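Local coordinates for cytochrome C2 (Paracoccus denitrificans, PDB 1COT), which carries a covalently attached heme c and probably serves as an electron carrier, as class I c-type cytochromes do, at residues K7-F12 / V112-Q117; A17-Q22 / P37-V42. All coordinates share one frame; numbering follows the deposited sequence.

Interaction 1. Residues K7-F12 / V112-Q117; sequences KGEKEF and VAFLAQ
F114 lays one face of its ring against the backbone of E9, with E9 CA 3.6 Å from the ring centroid and only 8° off the ring normal, a CH-pi contact. Its CG stands anti to the backbone N (chi1 177°), which sends the ring across to the other helix, and E9 CB reaches F114 CE1 at 3.4 Å. At the root of the ring the backbones come close: G8 CA and F114 CA are 5.0 Å apart, and G8 C lies 3.7 Å from F114 CB. A CB on G8 would run into F114 CB, and glycine avoids that clash. This is the meeting of the N- and C-terminal helices, 5-11 and 108-117, that marks the class I cytochrome c fold. Farther along, F12 crosses F114 at about a right angle, side chain to side chain, with ring planes 52° apart and F12 CB 3.8 Å from F114 CE2. F12 CE1 reaches L115 CD2 at 3.9 Å; I21 and V111 add to this apolar core. The border at E9 and Q117 is looser and faces solvent. Beyond CG the E9 chain runs out extended. A water lies between its carboxylate and Q117, but the link is doubtful: the bond to E9 OE1 is weak, at 3.3 Å, and the water sits implausibly close to Q117 NE2.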
loop_
_atom_site.group_PDB
_atom_site.type_symbol
_atom_site.label_atom_id
_atom_site.label_comp_id
_atom_site.label_asym_id
_atom_site.label_seq_id
_atom_site.Cartn_x
_atom_site.Cartn_y
_atom_site.Cartn_z
ATOM N N LYS A 7 -11.652 -12.932 0.204
ATOM C CA LYS A 7 -10.565 -13.523 0.955
ATOM C C LYS A 7 -9.636 -12.393 1.353
ATOM O O LYS A 7 -9.065 -12.379 2.442
ATOM C CB LYS A 7 -9.808 -14.487 0.059
ATOM C CG LYS A 7 -10.493 -15.844 0.053
ATOM C CD LYS A 7 -9.709 -16.902 -0.691
ATOM C CE LYS A 7 -10.545 -18.131 -1.011
ATOM N NZ LYS A 7 -10.608 -18.418 -2.453
ATOM N N GLY A 8 -9.517 -11.424 0.451
ATOM C CA GLY A 8 -8.671 -10.272 0.703
ATOM C C GLY A 8 -9.112 -9.497 1.939
ATOM O O GLY A 8 -8.286 -8.976 2.687
ATOM N N GLU A 9 -10.414 -9.415 2.189
ATOM C CA GLU A 9 -10.874 -8.697 3.357
ATOM C C GLU A 9 -10.380 -9.368 4.634
ATOM O O GLU A 9 -10.038 -8.731 5.627
ATOM C CB GLU A 9 -12.394 -8.576 3.360
ATOM C CG GLU A 9 -12.870 -8.051 4.723
ATOM C CD GLU A 9 -14.290 -7.574 4.694
ATOM O OE1 GLU A 9 -14.964 -8.031 3.665
ATOM O OE2 GLU A 9 -14.759 -6.825 5.534
ATOM N N LYS A 10 -10.327 -10.692 4.609
ATOM C CA LYS A 10 -9.852 -11.430 5.763
ATOM C C LYS A 10 -8.344 -11.237 5.867
ATOM O O LYS A 10 -7.788 -11.066 6.951
ATOM C CB LYS A 10 -10.073 -12.919 5.593
ATOM C CG LYS A 10 -11.518 -13.357 5.621
ATOM C CD LYS A 10 -11.593 -14.868 5.569
ATOM C CE LYS A 10 -12.410 -15.381 4.397
ATOM N NZ LYS A 10 -13.476 -16.304 4.814
ATOM N N GLU A 11 -7.658 -11.273 4.729
ATOM C CA GLU A 11 -6.212 -11.090 4.737
ATOM C C GLU A 11 -5.825 -9.741 5.337
ATOM O O GLU A 11 -4.779 -9.574 5.966
ATOM C CB GLU A 11 -5.614 -11.139 3.305
ATOM C CG GLU A 11 -5.633 -12.499 2.585
ATOM C CD GLU A 11 -4.952 -13.633 3.293
ATOM O OE1 GLU A 11 -4.214 -13.283 4.320
ATOM O OE2 GLU A 11 -5.062 -14.797 2.933
ATOM N N PHE A 12 -6.706 -8.762 5.134
ATOM C CA PHE A 12 -6.530 -7.405 5.620
ATOM C C PHE A 12 -6.384 -7.344 7.124
ATOM O O PHE A 12 -5.885 -6.363 7.683
ATOM C CB PHE A 12 -7.635 -6.467 5.109
ATOM C CG PHE A 12 -7.142 -5.053 5.196
ATOM C CD1 PHE A 12 -6.271 -4.562 4.229
ATOM C CD2 PHE A 12 -7.534 -4.239 6.258
ATOM C CE1 PHE A 12 -5.812 -3.249 4.338
ATOM C CE2 PHE A 12 -7.080 -2.924 6.359
ATOM C CZ PHE A 12 -6.209 -2.424 5.391
ATOM N N VAL A 112 -4.766 -7.484 -2.390
ATOM C CA VAL A 112 -4.751 -6.405 -3.358
ATOM C C VAL A 112 -6.127 -6.227 -3.995
ATOM O O VAL A 112 -6.581 -5.109 -4.237
ATOM C CB VAL A 112 -3.585 -6.520 -4.334
ATOM C CG1 VAL A 112 -3.757 -5.544 -5.493
ATOM C CG2 VAL A 112 -2.289 -6.238 -3.600
ATOM N N ALA A 113 -6.807 -7.339 -4.250
ATOM C CA ALA A 113 -8.139 -7.292 -4.835
ATOM C C ALA A 113 -9.089 -6.520 -3.918
ATOM O O ALA A 113 -9.949 -5.762 -4.358
ATOM C CB ALA A 113 -8.667 -8.702 -5.082
ATOM N N PHE A 114 -8.936 -6.714 -2.623
ATOM C CA PHE A 114 -9.770 -6.036 -1.673
ATOM C C PHE A 114 -9.423 -4.558 -1.660
ATOM O O PHE A 114 -10.302 -3.718 -1.512
ATOM C CB PHE A 114 -9.466 -6.621 -0.308
ATOM C CG PHE A 114 -10.220 -5.960 0.793
ATOM C CD1 PHE A 114 -11.609 -6.070 0.863
ATOM C CD2 PHE A 114 -9.498 -5.286 1.772
ATOM C CE1 PHE A 114 -12.320 -5.488 1.916
ATOM C CE2 PHE A 114 -10.196 -4.713 2.836
ATOM C CZ PHE A 114 -11.585 -4.817 2.890
ATOM N N LEU A 115 -8.133 -4.229 -1.788
ATOM C CA LEU A 115 -7.761 -2.830 -1.805
ATOM C C LEU A 115 -8.391 -2.196 -3.039
ATOM O O LEU A 115 -8.836 -1.052 -3.006
ATOM C CB LEU A 115 -6.239 -2.687 -1.897
ATOM C CG LEU A 115 -5.570 -3.165 -0.620
ATOM C CD1 LEU A 115 -4.064 -3.033 -0.782
ATOM C CD2 LEU A 115 -6.028 -2.310 0.560
ATOM N N ALA A 116 -8.437 -2.953 -4.125
ATOM C CA ALA A 116 -9.015 -2.467 -5.353
ATOM C C ALA A 116 -10.516 -2.230 -5.213
ATOM O O ALA A 116 -11.083 -1.273 -5.731
ATOM C CB ALA A 116 -8.744 -3.453 -6.472
ATOM N N GLN A 117 -11.171 -3.110 -4.485
ATOM C CA GLN A 117 -12.583 -2.969 -4.278
ATOM C C GLN A 117 -12.841 -1.645 -3.563
ATOM O O GLN A 117 -13.849 -0.972 -3.757
ATOM C CB GLN A 117 -13.036 -4.171 -3.430
ATOM C CG GLN A 117 -14.431 -4.002 -2.798
ATOM C CD GLN A 117 -14.886 -5.240 -2.055
ATOM O OE1 GLN A 117 -15.134 -6.292 -2.666
ATOM N NE2 GLN A 117 -15.019 -5.120 -0.734
HETATM O O HOH W 1 -16.160 -6.499 0.964
#

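Interaction 2. Residues A17-Q22 / P37-V42; sequences ACHMIQ and PNLYGV. With HEC (heme c), chain B.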
loop_
_atom_site.group_PDB
_atom_site.type_symbol
_atom_site.label_atom_id
_atom_site.label_comp_id
_atom_site.label_asym_id
_atom_site.label_seq_id
_atom_site.Cartn_x
_atom_site.Cartn_y
_atom_site.Cartn_z
ATOM N N ALA A 17 -3.672 -3.431 11.786
ATOM C CA ALA A 17 -2.989 -2.910 12.948
ATOM C C ALA A 17 -2.342 -1.564 12.609
ATOM O O ALA A 17 -2.150 -0.722 13.484
ATOM C CB ALA A 17 -1.937 -3.894 13.436
ATOM N N CYS A 18 -1.955 -1.359 11.348
ATOM C CA CYS A 18 -1.298 -0.123 10.930
ATOM C C CYS A 18 -2.015 0.678 9.872
ATOM O O CYS A 18 -1.636 1.809 9.607
ATOM C CB CYS A 18 0.039 -0.511 10.294
ATOM S SG CYS A 18 0.995 -1.503 11.463
ATOM N N HIS A 19 -3.015 0.075 9.242
ATOM C CA HIS A 19 -3.727 0.758 8.183
ATOM C C HIS A 19 -5.240 0.666 8.297
ATOM O O HIS A 19 -5.789 -0.405 8.512
ATOM C CB HIS A 19 -3.371 0.023 6.859
ATOM C CG HIS A 19 -1.959 0.122 6.361
ATOM N ND1 HIS A 19 -1.455 1.300 5.839
ATOM C CD2 HIS A 19 -0.970 -0.812 6.284
ATOM C CE1 HIS A 19 -0.204 1.074 5.463
ATOM N NE2 HIS A 19 0.121 -0.183 5.726
ATOM N N MET A 20 -5.902 1.776 8.034
ATOM C CA MET A 20 -7.340 1.769 8.041
ATOM C C MET A 20 -7.748 1.960 6.581
ATOM O O MET A 20 -6.908 2.201 5.712
ATOM C CB MET A 20 -7.841 2.965 8.869
ATOM C CG MET A 20 -7.592 4.294 8.158
ATOM S SD MET A 20 -8.190 5.752 9.055
ATOM C CE MET A 20 -7.031 5.782 10.445
ATOM N N ILE A 21 -9.036 1.860 6.313
ATOM C CA ILE A 21 -9.594 2.080 4.988
ATOM C C ILE A 21 -10.723 3.065 5.311
ATOM O O ILE A 21 -11.753 2.650 5.835
ATOM C CB ILE A 21 -10.094 0.821 4.263
ATOM C CG1 ILE A 21 -8.883 -0.078 3.977
ATOM C CG2 ILE A 21 -10.755 1.216 2.944
ATOM C CD1 ILE A 21 -9.258 -1.320 3.171
ATOM N N GLN A 22 -10.541 4.362 5.071
ATOM C CA GLN A 22 -11.562 5.356 5.379
ATOM C C GLN A 22 -11.811 6.258 4.189
ATOM O O GLN A 22 -10.877 6.815 3.605
ATOM C CB GLN A 22 -11.128 6.200 6.583
ATOM C CG GLN A 22 -12.183 7.192 7.106
ATOM C CD GLN A 22 -11.526 8.047 8.168
ATOM O OE1 GLN A 22 -10.852 9.035 7.852
ATOM N NE2 GLN A 22 -11.686 7.648 9.428
ATOM N N PRO A 37 -0.385 4.691 6.275
ATOM C CA PRO A 37 -1.366 5.541 5.609
ATOM C C PRO A 37 -2.702 4.856 5.371
ATOM O O PRO A 37 -2.799 3.622 5.340
ATOM C CB PRO A 37 -0.795 5.827 4.208
ATOM C CG PRO A 37 0.595 5.210 4.133
ATOM C CD PRO A 37 0.821 4.458 5.434
ATOM N N ASN A 38 -3.743 5.672 5.180
ATOM C CA ASN A 38 -5.081 5.183 4.896
ATOM C C ASN A 38 -4.980 4.510 3.524
ATOM O O ASN A 38 -4.391 5.076 2.602
ATOM C CB ASN A 38 -5.988 6.418 4.816
ATOM C CG ASN A 38 -7.432 6.122 4.509
ATOM O OD1 ASN A 38 -7.847 4.975 4.292
ATOM N ND2 ASN A 38 -8.211 7.192 4.490
ATOM N N LEU A 39 -5.542 3.308 3.380
ATOM C CA LEU A 39 -5.505 2.557 2.131
ATOM C C LEU A 39 -6.702 2.727 1.222
ATOM O O LEU A 39 -6.729 2.157 0.134
ATOM C CB LEU A 39 -5.027 1.098 2.296
ATOM C CG LEU A 39 -3.645 1.016 2.952
ATOM C CD1 LEU A 39 -3.272 -0.444 3.206
ATOM C CD2 LEU A 39 -2.598 1.670 2.060
ATOM N N TYR A 40 -7.680 3.511 1.660
ATOM C CA TYR A 40 -8.831 3.717 0.806
ATOM C C TYR A 40 -8.271 4.399 -0.437
ATOM O O TYR A 40 -7.450 5.312 -0.335
ATOM C CB TYR A 40 -9.787 4.734 1.451
ATOM C CG TYR A 40 -10.840 5.105 0.439
ATOM C CD1 TYR A 40 -10.674 6.152 -0.472
ATOM C CD2 TYR A 40 -12.031 4.382 0.389
ATOM C CE1 TYR A 40 -11.609 6.501 -1.445
ATOM C CE2 TYR A 40 -12.988 4.718 -0.562
ATOM C CZ TYR A 40 -12.791 5.763 -1.464
ATOM O OH TYR A 40 -13.764 6.064 -2.384
ATOM N N GLY A 41 -8.728 3.937 -1.603
ATOM C CA GLY A 41 -8.320 4.468 -2.889
ATOM C C GLY A 41 -6.838 4.333 -3.193
ATOM O O GLY A 41 -6.298 5.114 -3.983
ATOM N N VAL A 42 -6.153 3.356 -2.593
ATOM C CA VAL A 42 -4.722 3.216 -2.866
ATOM C C VAL A 42 -4.424 2.808 -4.295
ATOM O O VAL A 42 -3.426 3.226 -4.881
ATOM C CB VAL A 42 -3.961 2.336 -1.862
ATOM C CG1 VAL A 42 -4.449 0.886 -1.942
ATOM C CG2 VAL A 42 -2.460 2.416 -2.061
HETATM FE FE HEC B . 1.721 -1.082 5.140
HETATM C CHA HEC B . 2.843 1.722 3.665
HETATM C CHB HEC B . 0.197 -2.005 2.288
HETATM C CHC HEC B . 0.595 -3.919 6.630
HETATM C CHD HEC B . 3.122 -0.140 8.071
HETATM N NA HEC B . 1.554 -0.324 3.332
HETATM C C1A HEC B . 2.102 0.885 2.919
HETATM C C2A HEC B . 1.753 1.112 1.534
HETATM C C3A HEC B . 1.006 0.072 1.121
HETATM C C4A HEC B . 0.883 -0.809 2.239
HETATM C CMA HEC B . 0.404 -0.166 -0.244
HETATM C CAA HEC B . 2.175 2.311 0.730
HETATM C CBA HEC B . 1.080 3.384 0.831
HETATM C CGA HEC B . 1.278 4.649 -0.011
HETATM O O1A HEC B . 0.606 5.548 0.413
HETATM O O2A HEC B . 1.991 4.767 -0.977
HETATM N NB HEC B . 0.655 -2.645 4.599
HETATM C C1B HEC B . 0.072 -2.792 3.379
HETATM C C2B HEC B . -0.664 -4.019 3.383
HETATM C C3B HEC B . -0.532 -4.542 4.592
HETATM C C4B HEC B . 0.292 -3.692 5.338
HETATM C CMB HEC B . -1.411 -4.557 2.148
HETATM C CAB HEC B . -1.025 -5.864 5.024
HETATM C CBB HEC B . -0.655 -7.126 4.298
HETATM N NC HEC B . 1.838 -1.882 6.916
HETATM C C1C HEC B . 1.305 -3.054 7.382
HETATM C C2C HEC B . 1.608 -3.233 8.786
HETATM C C3C HEC B . 2.311 -2.150 9.185
HETATM C C4C HEC B . 2.435 -1.314 8.031
HETATM C CMC HEC B . 1.194 -4.436 9.625
HETATM C CAC HEC B . 2.866 -1.806 10.541
HETATM C CBC HEC B . 3.400 -2.729 11.590
HETATM N ND HEC B . 2.808 0.467 5.745
HETATM C C1D HEC B . 3.281 0.676 7.015
HETATM C C2D HEC B . 4.000 1.937 7.046
HETATM C C3D HEC B . 3.888 2.443 5.803
HETATM C C4D HEC B . 3.168 1.528 4.992
HETATM C CMD HEC B . 4.713 2.527 8.241
HETATM C CAD HEC B . 4.543 3.669 5.297
HETATM C CBD HEC B . 5.854 3.105 4.667
HETATM C CGD HEC B . 6.970 4.051 4.426
HETATM O O1D HEC B . 6.897 5.248 4.573
HETATM O O2D HEC B . 8.032 3.510 4.022
#
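H19 and P37 meet through a nearly straight hydrogen bond: ND1 donates to P37 O at 2.7 Å, the acceptor lying close to the imidazole plane and offering a lone pair. This fixes the rotation of the ring, whose NE2 binds the heme iron at 1.9 Å, with M100 as the second axial ligand, and would probably make the imidazole more electron-rich. M20 O takes L39 N at 2.9 Å, almost along the C=O axis. The N38 amide, held out by a CG anti to the backbone N (chi1 179°), grips the backbone of Q22 twice: OD1 accepts from Q22 N at 2.9 Å, and ND2 donates to Q22 O at 2.8 Å, with Q22 O close to the plane of the N38 amide. OD1 also takes Y40 N from the opposite face, closing an Asx turn. An alanine in place of N38 would probably leave Q22 N, Q22 O and Y40 N without these mates and free the 38-40 turn from Q22. Among apolar contacts, L39 CD1 sits over one face of the H19 ring, 3.7 Å from its centroid, while I21 CG2 touches Y40 CB at 3.9 Å. P37 CD packs against the heme at C3D. Covalently, C18 SG is bound to heme CAC; with C15 and H19 it makes up the CXXCH heme-attachment motif of c-type cytochromes.

Overall arrangement
Interaction 2 is nested in the chain loop that interaction 1 closes, and their centres lie 12 Å apart, yet the two share one apolar core. I21 and F12 form the bridge: I21 CD1 touches F114 CE2 at 3.5 Å, I21 CG1 meets F12 CZ at 3.8 Å, and F12 CE2 lies 3.6 Å from H19 O. F12 also packs against L39, CE1 to CD1 at 3.9 Å, so L39, which packs on one face of the axial histidine, is itself backed by F12, and by L115 of helix 108-117. Segments 17-22 and 37-42 thus link the heme to the terminal helices, though the L115 side chain also reaches the heme directly, within about 4 Å at nearest atoms.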